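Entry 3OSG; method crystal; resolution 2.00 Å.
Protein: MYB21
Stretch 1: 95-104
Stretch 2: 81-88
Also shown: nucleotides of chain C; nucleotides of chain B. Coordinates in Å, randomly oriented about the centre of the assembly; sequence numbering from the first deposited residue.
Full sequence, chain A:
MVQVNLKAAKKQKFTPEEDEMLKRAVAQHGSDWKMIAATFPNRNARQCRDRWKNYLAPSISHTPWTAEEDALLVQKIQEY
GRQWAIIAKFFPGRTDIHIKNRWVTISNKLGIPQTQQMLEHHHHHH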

# COMPACT_ATOMS: atom_id res chain seq x y z
N THR A 95 -0.35 3.43 -5.39
CA THR A 95 0.54 2.39 -5.89
C THR A 95 -0.29 1.28 -6.48
O THR A 95 -1.51 1.31 -6.39
CB THR A 95 1.39 1.79 -4.76
OG1 THR A 95 0.55 0.97 -3.94
CG2 THR A 95 2.00 2.90 -3.92
N ASP A 96 0.36 0.29 -7.07
CA ASP A 96 -0.34 -0.82 -7.67
C ASP A 96 -1.26 -1.53 -6.67
O ASP A 96 -2.30 -2.05 -7.06
CB ASP A 96 0.63 -1.81 -8.31
CG ASP A 96 1.60 -2.41 -7.30
OD1 ASP A 96 2.03 -3.56 -7.51
OD2 ASP A 96 1.92 -1.74 -6.31
N ILE A 97 -0.87 -1.55 -5.40
CA ILE A 97 -1.69 -2.16 -4.36
C ILE A 97 -3.04 -1.45 -4.31
O ILE A 97 -4.08 -2.09 -4.33
CB ILE A 97 -1.03 -2.03 -2.96
CG1 ILE A 97 0.16 -2.98 -2.81
CG2 ILE A 97 -2.07 -2.22 -1.85
CD1 ILE A 97 -0.11 -4.41 -3.20
N HIS A 98 -3.00 -0.12 -4.25
CA HIS A 98 -4.22 0.67 -4.18
C HIS A 98 -5.05 0.53 -5.46
O HIS A 98 -6.28 0.40 -5.40
CB HIS A 98 -3.92 2.15 -3.90
CG HIS A 98 -2.96 2.38 -2.77
ND1 HIS A 98 -3.12 1.82 -1.52
CD2 HIS A 98 -1.82 3.11 -2.71
CE1 HIS A 98 -2.12 2.19 -0.74
NE2 HIS A 98 -1.31 2.97 -1.44
N ILE A 99 -4.39 0.56 -6.61
CA ILE A 99 -5.09 0.44 -7.88
C ILE A 99 -5.85 -0.88 -7.99
O ILE A 99 -7.02 -0.90 -8.38
CB ILE A 99 -4.15 0.62 -9.11
CG1 ILE A 99 -4.12 2.08 -9.56
CG2 ILE A 99 -4.61 -0.23 -10.27
CD1 ILE A 99 -3.47 3.06 -8.62
N LYS A 100 -5.21 -1.99 -7.65
CA LYS A 100 -5.89 -3.28 -7.77
C LYS A 100 -7.02 -3.48 -6.72
O LYS A 100 -8.04 -4.09 -7.03
CB LYS A 100 -4.93 -4.48 -7.90
CG LYS A 100 -4.13 -4.89 -6.67
CD LYS A 100 -3.19 -6.05 -7.02
CE LYS A 100 -2.32 -6.43 -5.83
NZ LYS A 100 -3.14 -7.02 -4.73
N ASN A 101 -6.86 -2.94 -5.52
CA ASN A 101 -7.99 -2.93 -4.57
C ASN A 101 -9.17 -2.11 -5.11
O ASN A 101 -10.34 -2.51 -4.99
CB ASN A 101 -7.56 -2.36 -3.20
CG ASN A 101 -6.81 -3.39 -2.35
OD1 ASN A 101 -7.01 -4.60 -2.48
ND2 ASN A 101 -5.97 -2.90 -1.46
N ARG A 102 -8.87 -0.97 -5.70
CA ARG A 102 -9.91 -0.07 -6.19
C ARG A 102 -10.66 -0.66 -7.37
O ARG A 102 -11.83 -0.34 -7.57
CB ARG A 102 -9.33 1.28 -6.57
CG ARG A 102 -10.38 2.33 -6.83
CD ARG A 102 -11.15 2.65 -5.57
NE ARG A 102 -12.20 3.61 -5.87
CZ ARG A 102 -13.14 4.00 -5.01
NH1 ARG A 102 -13.16 3.52 -3.78
NH2 ARG A 102 -14.05 4.88 -5.39
N TRP A 103 -10.00 -1.51 -8.16
CA TRP A 103 -10.68 -2.13 -9.28
C TRP A 103 -11.80 -3.05 -8.80
O TRP A 103 -12.85 -3.14 -9.42
CB TRP A 103 -9.72 -2.91 -10.18
CG TRP A 103 -10.48 -3.70 -11.21
CD1 TRP A 103 -10.50 -5.06 -11.36
CD2 TRP A 103 -11.36 -3.16 -12.22
NE1 TRP A 103 -11.33 -5.40 -12.40
CE2 TRP A 103 -11.87 -4.26 -12.94
CE3 TRP A 103 -11.77 -1.87 -12.56
CZ2 TRP A 103 -12.77 -4.10 -14.01
CZ3 TRP A 103 -12.66 -1.71 -13.63
CH2 TRP A 103 -13.14 -2.82 -14.33
N VAL A 104 -11.57 -3.73 -7.69
CA VAL A 104 -12.59 -4.59 -7.09
C VAL A 104 -13.82 -3.75 -6.77
O VAL A 104 -14.95 -4.11 -7.09
CB VAL A 104 -12.06 -5.29 -5.81
CG1 VAL A 104 -13.13 -6.13 -5.16
CG2 VAL A 104 -10.83 -6.17 -6.14
P DG C 6 -3.78 -10.16 -10.96
OP1 DG C 6 -4.27 -10.53 -12.30
OP2 DG C 6 -4.30 -8.95 -10.32
O5' DG C 6 -3.96 -11.42 -10.03
C5' DG C 6 -3.44 -12.66 -10.47
C4' DG C 6 -3.47 -13.70 -9.36
O4' DG C 6 -2.72 -13.29 -8.18
C3' DG C 6 -4.87 -14.05 -8.88
O3' DG C 6 -4.85 -15.48 -8.70
C2' DG C 6 -4.99 -13.25 -7.58
C1' DG C 6 -3.56 -13.26 -7.04
N9 DG C 6 -3.15 -12.05 -6.32
C8 DG C 6 -3.24 -10.78 -6.81
N7 DG C 6 -2.77 -9.87 -5.99
C5 DG C 6 -2.34 -10.59 -4.89
C6 DG C 6 -1.75 -10.11 -3.68
O6 DG C 6 -1.48 -8.93 -3.40
N1 DG C 6 -1.45 -11.16 -2.81
C2 DG C 6 -1.72 -12.49 -3.11
N2 DG C 6 -1.38 -13.41 -2.19
N3 DG C 6 -2.27 -12.93 -4.23
C4 DG C 6 -2.55 -11.93 -5.08
P DC C 5 1.56 -6.06 -12.06
OP1 DC C 5 1.36 -6.04 -13.53
OP2 DC C 5 1.33 -4.85 -11.26
O5' DC C 5 0.76 -7.26 -11.39
C5' DC C 5 0.88 -8.55 -11.93
C4' DC C 5 0.12 -9.49 -11.04
O4' DC C 5 0.82 -9.60 -9.78
C3' DC C 5 -1.32 -9.05 -10.71
O3' DC C 5 -2.17 -10.15 -11.02
C2' DC C 5 -1.27 -8.78 -9.21
C1' DC C 5 -0.16 -9.74 -8.78
N1 DC C 5 0.45 -9.40 -7.47
C2 DC C 5 0.72 -10.41 -6.55
O2 DC C 5 0.41 -11.56 -6.87
N3 DC C 5 1.29 -10.09 -5.36
C4 DC C 5 1.57 -8.81 -5.09
N4 DC C 5 2.13 -8.52 -3.91
C5 DC C 5 1.32 -7.77 -6.02
C6 DC C 5 0.76 -8.11 -7.18
P DA B 5 -6.09 -0.12 2.75
OP1 DA B 5 -6.50 1.15 3.36
OP2 DA B 5 -5.47 -0.16 1.41
O5' DA B 5 -5.12 -0.86 3.78
C5' DA B 5 -5.58 -1.04 5.10
C4' DA B 5 -4.88 -2.23 5.73
O4' DA B 5 -5.35 -3.44 5.10
C3' DA B 5 -3.36 -2.25 5.54
O3' DA B 5 -2.79 -2.88 6.68
C2' DA B 5 -3.16 -3.11 4.30
C1' DA B 5 -4.30 -4.11 4.43
N9 DA B 5 -4.85 -4.54 3.15
C8 DA B 5 -5.06 -3.76 2.05
N7 DA B 5 -5.57 -4.40 1.02
C5 DA B 5 -5.74 -5.68 1.49
C6 DA B 5 -6.27 -6.84 0.88
N6 DA B 5 -6.73 -6.85 -0.38
N1 DA B 5 -6.32 -7.97 1.61
C2 DA B 5 -5.88 -7.93 2.87
N3 DA B 5 -5.35 -6.90 3.55
C4 DA B 5 -5.31 -5.79 2.80
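Stretch 2 81-88: GRQWAIIA

The centre of the contact is the indole of Trp 84, which has the largest area covered by the opposing stretch, 117 Å² of the 415 Å² buried in total. Its CA-to-CB bond points toward stretch 1, and with chi1 at -50° (m) and chi2 at 120° the ring reaches Ile 99, Lys 100 and Trp 103 of the helix 96-104. Ile 99 CG2 comes within 3.2 Å of Trp 84 CE3, a tight apolar approach that is oblique to the ring. Lys 100 CB sits 3.5 Å from the centroid of the five-membered ring of Trp 84 and only 2° off its normal, so the aliphatic start of this lysine makes a CH-pi contact over one face. One turn beyond Ile 99, Trp 103 CD1 lies 3.8 Å from Trp 84 CH2; the five-membered ring of Trp 103 and the six-membered ring of Trp 84, with centroids 5.5 Å apart and planes at 34°, meet obliquely.

The remaining apolar contacts are made by Ile 99 and small or branched side chains of stretch 2. Ile 99 CD1 is 3.9 Å from Ala 88 CB, and Ile 99 CG2 is 4.3 Å from Ile 87 CG2. The methyl of Ala 88 also packs against the start of the other helix, with its CB 3.6 Å from Asp 96 N and 3.7 Å from Thr 95 C.

The backbone geometry is consistent with this pattern. Stretch 2 turns through Gly 81, whose positive phi (72°) follows the end of a preceding helix, and Gln 83 occupies the N-cap position before the helix that begins at Trp 84. In stretch 1 Thr 95 is the N-cap, and its OG1 accepts a weak capping bond from Ile 97 N at 3.2 Å. The N-to-C directions of the two helices make an angle of 104°, somewhat beyond perpendicular, and their axes approach to 8.3 Å. The backbones come nearest at Asp 96 and Ala 85, with 4.7 Å between their CA atoms. Here Asp 96 CB lies 3.6 Å from Ala 85 N and 3.7 Å from Trp 84 C, close packing of a side-chain carbon on main chain. No hydrogen bond joins the two stretches, so their direct association rests on packing.

Toward the polar edge, Arg 82 NH1 stands 4.1 Å from Trp 103 NE1, a proximity without a hydrogen bond. The guanidinium is instead engaged by DNA: Arg 82 NE donates to OP1 of DG6 of chain C at 2.9 Å, and Arg 82 NH2 to OP2 of that nucleotide at 3.2 Å. Trp 84 NE1 donates to the same DG6 OP2 at 2.8 Å, while Ala 85 N reaches OP2 of DC5 of chain C at 2.9 Å. Lys 100 links packing to base contact: beyond its CB the chain leads away from stretch 2, and NZ bonds O6 of DG6 at 2.9 Å and N7 of DG6 at 3.1 Å.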

# COMPACT_ATOMS: atom_id res chain seq x y z
N GLY A 81 -5.17 -3.27 -19.49
CA GLY A 81 -5.54 -4.53 -18.87
C GLY A 81 -5.04 -4.54 -17.43
O GLY A 81 -4.79 -3.49 -16.85
N ARG A 82 -4.85 -5.73 -16.87
CA ARG A 82 -4.54 -5.86 -15.45
C ARG A 82 -3.07 -5.62 -15.09
O ARG A 82 -2.51 -6.36 -14.29
CB ARG A 82 -4.96 -7.24 -14.95
CG ARG A 82 -6.45 -7.52 -15.16
CD ARG A 82 -6.77 -8.96 -14.83
NE ARG A 82 -6.62 -9.24 -13.40
CZ ARG A 82 -7.59 -9.08 -12.50
NH1 ARG A 82 -8.78 -8.63 -12.88
NH2 ARG A 82 -7.36 -9.36 -11.22
N GLN A 83 -2.47 -4.60 -15.69
CA GLN A 83 -1.06 -4.28 -15.42
C GLN A 83 -1.01 -3.15 -14.42
O GLN A 83 -0.83 -1.99 -14.77
CB GLN A 83 -0.35 -3.88 -16.71
CG GLN A 83 -0.35 -4.96 -17.76
CD GLN A 83 0.42 -4.53 -19.00
OE1 GLN A 83 1.57 -4.91 -19.19
NE2 GLN A 83 -0.22 -3.71 -19.84
N TRP A 84 -1.19 -3.51 -13.15
CA TRP A 84 -1.49 -2.52 -12.14
C TRP A 84 -0.37 -1.54 -11.91
O TRP A 84 -0.62 -0.36 -11.68
CB TRP A 84 -1.91 -3.19 -10.84
CG TRP A 84 -2.98 -4.24 -11.00
CD1 TRP A 84 -2.89 -5.57 -10.68
CD2 TRP A 84 -4.30 -4.05 -11.52
NE1 TRP A 84 -4.07 -6.21 -10.96
CE2 TRP A 84 -4.95 -5.29 -11.48
CE3 TRP A 84 -4.99 -2.93 -12.01
CZ2 TRP A 84 -6.26 -5.46 -11.92
CZ3 TRP A 84 -6.30 -3.10 -12.45
CH2 TRP A 84 -6.92 -4.36 -12.40
N ALA A 85 0.87 -2.04 -11.94
CA ALA A 85 2.06 -1.21 -11.72
C ALA A 85 2.23 -0.15 -12.81
O ALA A 85 2.61 0.99 -12.53
CB ALA A 85 3.31 -2.09 -11.64
N ILE A 86 1.96 -0.52 -14.05
CA ILE A 86 1.95 0.44 -15.14
C ILE A 86 0.87 1.48 -14.91
O ILE A 86 1.13 2.68 -14.96
CB ILE A 86 1.70 -0.24 -16.48
CG1 ILE A 86 2.96 -0.98 -16.92
CG2 ILE A 86 1.27 0.77 -17.53
CD1 ILE A 86 2.90 -1.55 -18.33
N ILE A 87 -0.34 1.01 -14.64
CA ILE A 87 -1.48 1.89 -14.46
C ILE A 87 -1.26 2.87 -13.32
O ILE A 87 -1.67 4.02 -13.42
CB ILE A 87 -2.76 1.08 -14.22
CG1 ILE A 87 -3.14 0.34 -15.50
CG2 ILE A 87 -3.89 2.00 -13.82
CD1 ILE A 87 -4.26 -0.62 -15.33
N ALA A 88 -0.60 2.42 -12.25
CA ALA A 88 -0.39 3.25 -11.07
C ALA A 88 0.54 4.42 -11.37
O ALA A 88 0.58 5.41 -10.64
CB ALA A 88 0.15 2.42 -9.93